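PDB 3TQH: quinone oxidoreductase from Coxiella burnetii, which probably reduces quinones using NADPH as the electron donor. Local coordinates for residues A[50-55]-A[69-74]. Residues are numbered along the deposited sequence; the frame is centred on the assembly and turned at random.
With NDP (NADPH dihydro-nicotinamide-adenine-dinucleotide phosphate), chain B; SO4 (sulfate ion), chain C.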
loop_
_atom_site.group_PDB
_atom_site.type_symbol
_atom_site.label_atom_id
_atom_site.label_comp_id
_atom_site.label_asym_id
_atom_site.label_seq_id
_atom_site.Cartn_x
_atom_site.Cartn_y
_atom_site.Cartn_z
ATOM N N TYR A 50 -2.541 -10.758 -2.438
ATOM C CA TYR A 50 -3.267 -11.992 -2.080
ATOM C C TYR A 50 -4.687 -12.058 -2.652
ATOM O O TYR A 50 -5.192 -13.141 -2.930
ATOM C CB TYR A 50 -3.254 -12.275 -0.556
ATOM C CG TYR A 50 -4.096 -11.378 0.337
ATOM C CD1 TYR A 50 -5.490 -11.413 0.307
ATOM C CD2 TYR A 50 -3.491 -10.543 1.266
ATOM C CE1 TYR A 50 -6.254 -10.595 1.151
ATOM C CE2 TYR A 50 -4.241 -9.727 2.107
ATOM C CZ TYR A 50 -5.615 -9.754 2.048
ATOM O OH TYR A 50 -6.338 -8.938 2.901
ATOM N N LYS A 51 -5.314 -10.896 -2.834
ATOM C CA LYS A 51 -6.632 -10.801 -3.464
ATOM C C LYS A 51 -6.562 -11.162 -4.948
ATOM O O LYS A 51 -7.530 -11.670 -5.522
ATOM C CB LYS A 51 -7.200 -9.387 -3.316
ATOM C CG LYS A 51 -7.438 -8.943 -1.874
ATOM C CD LYS A 51 -7.685 -7.446 -1.806
ATOM C CE LYS A 51 -8.055 -6.996 -0.397
ATOM N NZ LYS A 51 -8.560 -5.591 -0.379
ATOM N N THR A 52 -5.422 -10.879 -5.573
ATOM C CA THR A 52 -5.205 -11.256 -6.966
ATOM C C THR A 52 -4.988 -12.762 -7.012
ATOM O O THR A 52 -5.652 -13.473 -7.765
ATOM C CB THR A 52 -3.994 -10.508 -7.569
ATOM O OG1 THR A 52 -4.195 -9.094 -7.449
ATOM C CG2 THR A 52 -3.793 -10.867 -9.044
ATOM N N ARG A 53 -4.085 -13.236 -6.157
ATOM C CA ARG A 53 -3.723 -14.651 -6.078
ATOM C C ARG A 53 -4.905 -15.559 -5.736
ATOM O O ARG A 53 -5.003 -16.653 -6.278
ATOM C CB ARG A 53 -2.586 -14.844 -5.063
ATOM C CG ARG A 53 -1.992 -16.249 -5.027
ATOM C CD ARG A 53 -2.588 -17.076 -3.907
ATOM N NE ARG A 53 -2.280 -16.450 -2.637
ATOM C CZ ARG A 53 -3.090 -16.369 -1.588
ATOM N NH1 ARG A 53 -4.306 -16.896 -1.597
ATOM N NH2 ARG A 53 -2.659 -15.734 -0.512
ATOM N N ASN A 54 -5.794 -15.131 -4.843
ATOM C CA ASN A 54 -6.972 -15.951 -4.527
ATOM C C ASN A 54 -8.126 -15.774 -5.521
ATOM O O ASN A 54 -9.109 -16.516 -5.472
ATOM C CB ASN A 54 -7.434 -15.805 -3.055
ATOM C CG ASN A 54 -8.017 -14.431 -2.722
ATOM O OD1 ASN A 54 -8.668 -13.782 -3.546
ATOM N ND2 ASN A 54 -7.803 -14.001 -1.479
ATOM N N GLY A 55 -7.987 -14.808 -6.432
ATOM C CA GLY A 55 -8.915 -14.652 -7.547
ATOM C C GLY A 55 -10.100 -13.742 -7.273
ATOM O O GLY A 55 -10.981 -13.609 -8.119
ATOM N N SER A 69 1.119 -16.023 -13.629
ATOM C CA SER A 69 1.387 -14.609 -13.419
ATOM C C SER A 69 2.348 -14.417 -12.259
ATOM O O SER A 69 2.352 -15.203 -11.312
ATOM C CB SER A 69 0.077 -13.875 -13.120
ATOM O OG SER A 69 0.304 -12.532 -12.732
ATOM N N GLY A 70 3.163 -13.370 -12.345
ATOM C CA GLY A 70 3.928 -12.897 -11.200
ATOM C C GLY A 70 3.028 -12.160 -10.217
ATOM O O GLY A 70 1.809 -12.132 -10.382
ATOM N N LEU A 71 3.643 -11.559 -9.200
ATOM C CA LEU A 71 2.938 -10.770 -8.202
ATOM C C LEU A 71 3.807 -9.624 -7.704
ATOM O O LEU A 71 5.031 -9.691 -7.766
ATOM C CB LEU A 71 2.543 -11.643 -7.012
ATOM C CG LEU A 71 1.216 -12.407 -7.057
ATOM C CD1 LEU A 71 0.997 -13.105 -5.714
ATOM C CD2 LEU A 71 0.040 -11.494 -7.383
ATOM N N GLY A 72 3.161 -8.576 -7.195
ATOM C CA GLY A 72 3.864 -7.466 -6.552
ATOM C C GLY A 72 4.007 -6.248 -7.445
ATOM O O GLY A 72 4.270 -6.374 -8.637
ATOM N N TYR A 73 3.835 -5.067 -6.860
ATOM C CA TYR A 73 3.949 -3.807 -7.596
ATOM C C TYR A 73 5.078 -2.907 -7.078
ATOM O O TYR A 73 5.613 -2.110 -7.839
ATOM C CB TYR A 73 2.634 -3.028 -7.519
ATOM C CG TYR A 73 1.426 -3.712 -8.133
ATOM C CD1 TYR A 73 1.382 -4.029 -9.489
ATOM C CD2 TYR A 73 0.306 -4.005 -7.362
ATOM C CE1 TYR A 73 0.260 -4.644 -10.050
ATOM C CE2 TYR A 73 -0.817 -4.609 -7.913
ATOM C CZ TYR A 73 -0.836 -4.926 -9.249
ATOM O OH TYR A 73 -1.962 -5.530 -9.775
ATOM N N ASP A 74 5.416 -3.023 -5.792
ATOM C CA ASP A 74 6.378 -2.143 -5.140
ATOM C C ASP A 74 7.771 -2.728 -5.264
ATOM O O ASP A 74 7.965 -3.918 -4.992
ATOM C CB ASP A 74 6.076 -2.029 -3.642
ATOM C CG ASP A 74 4.880 -1.150 -3.327
ATOM O OD1 ASP A 74 4.283 -0.558 -4.258
ATOM O OD2 ASP A 74 4.544 -1.046 -2.120
HETATM P PA NDP B . -2.927 -4.327 5.955
HETATM O O1A NDP B . -3.013 -5.785 5.743
HETATM O O2A NDP B . -1.527 -3.882 6.091
HETATM O O5B NDP B . -3.735 -3.911 7.281
HETATM C C5B NDP B . -3.653 -4.741 8.423
HETATM C C4B NDP B . -4.236 -4.019 9.628
HETATM O O4B NDP B . -5.646 -4.065 9.563
HETATM C C3B NDP B . -3.854 -4.633 10.969
HETATM O O3B NDP B . -2.932 -3.792 11.630
HETATM C C2B NDP B . -5.164 -4.763 11.740
HETATM O O2B NDP B . -5.101 -4.199 13.031
HETATM C C1B NDP B . -6.150 -3.994 10.876
HETATM N N9A NDP B . -7.523 -4.521 10.891
HETATM C C8A NDP B . -7.943 -5.748 10.442
HETATM N N7A NDP B . -9.279 -5.832 10.606
HETATM C C5A NDP B . -9.717 -4.679 11.152
HETATM C C6A NDP B . -10.985 -4.256 11.524
HETATM N N6A NDP B . -12.021 -5.061 11.352
HETATM N N1A NDP B . -11.152 -3.006 12.075
HETATM C C2A NDP B . -10.050 -2.180 12.246
HETATM N N3A NDP B . -8.786 -2.598 11.869
HETATM C C4A NDP B . -8.625 -3.838 11.332
HETATM O O3 NDP B . -3.683 -3.537 4.773
HETATM P PN NDP B . -3.210 -2.165 4.064
HETATM O O1N NDP B . -2.061 -2.452 3.179
HETATM O O2N NDP B . -3.107 -1.056 5.024
HETATM O O5D NDP B . -4.490 -1.903 3.129
HETATM C C5D NDP B . -5.799 -1.827 3.661
HETATM C C4D NDP B . -6.820 -1.989 2.541
HETATM O O4D NDP B . -6.675 -0.948 1.593
HETATM C C3D NDP B . -6.636 -3.307 1.802
HETATM O O3D NDP B . -7.891 -3.916 1.608
HETATM C C2D NDP B . -5.988 -2.913 0.492
HETATM O O2D NDP B . -6.304 -3.803 -0.563
HETATM C C1D NDP B . -6.530 -1.494 0.290
HETATM N N1N NDP B . -5.684 -0.607 -0.541
HETATM C C2N NDP B . -6.290 0.069 -1.572
HETATM C C3N NDP B . -5.574 0.882 -2.448
HETATM C C7N NDP B . -6.252 1.614 -3.569
HETATM O O7N NDP B . -5.465 2.410 -4.429
HETATM N N7N NDP B . -7.567 1.494 -3.738
HETATM C C4N NDP B . -4.091 1.009 -2.244
HETATM C C5N NDP B . -3.493 0.258 -1.098
HETATM C C6N NDP B . -4.332 -0.514 -0.298
HETATM P P2B NDP B . -5.106 -5.127 14.348
HETATM O O1X NDP B . -4.734 -4.268 15.531
HETATM O O2X NDP B . -4.088 -6.233 14.208
HETATM O O3X NDP B . -6.461 -5.732 14.596
HETATM S S SO4 C . -7.705 -3.038 -3.667
HETATM O O1 SO4 C . -6.324 -2.590 -3.484
HETATM O O2 SO4 C . -8.626 -2.197 -2.907
HETATM O O3 SO4 C . -8.049 -2.990 -5.083
HETATM O O4 SO4 C . -7.833 -4.416 -3.216
HETATM O O HOH W 1 -1.791 -7.870 -8.500
#
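Arg53 and Leu71 mark the nearest backbone approach between the C-terminal part of helix 47-53 and the irregular 69-74 segment, their CA atoms 8.0 Å apart. No backbone hydrogen bond joins the two; Asn54 N bonds back to Tyr50 O, Gly55 is the first residue to leave helical angles, with positive phi, and the 69-74 segment leads into strand 74-82, with backbone hydrogen bonds between Leu71 and Tyr108 and between Gly72 and Cys106. Leu71 bridges the two segments. With CG anti to its own carbonyl carbon (chi1 -87°), the isobutyl group reaches the helix and divides its methyls between two successive residues: CD1 meets Arg53 CB at 4.0 Å, CD2 meets Thr52 CB at 4.2 Å. Only the base of Arg53 takes part. Beyond CB its chain bends at chi2 and chi3 and carries the guanidinium away to a salt bridge with Glu308 and hydrogen bonds to His304 and Gly16; Tyr50 O lies 4.0 Å above one face of that group. All this belongs to the GroES-like domain of a medium-chain dehydrogenase/reductase, where helix 47-53 faces the cofactor cleft at one side and the 69-74 loop at another. Thr52 OG1 hydrogen-bonds to Ile48 O one turn back in the helix and also accepts from a water at 2.9 Å. The same water donates to Tyr73 OH at 2.7 Å, a polar bridge beside the leucine packing, while Tyr73 OH is additionally bonded to Pro102 O. On the cofactor side, the extended chain of Lys51 brings NZ to the nicotinamide ribose hydroxyl oxygens O3D, at 2.7 Å, and O2D, at 2.9 Å. Its third partner is O4 of a sulfate, probably from the crystallisation liquor, which Thr246 also holds.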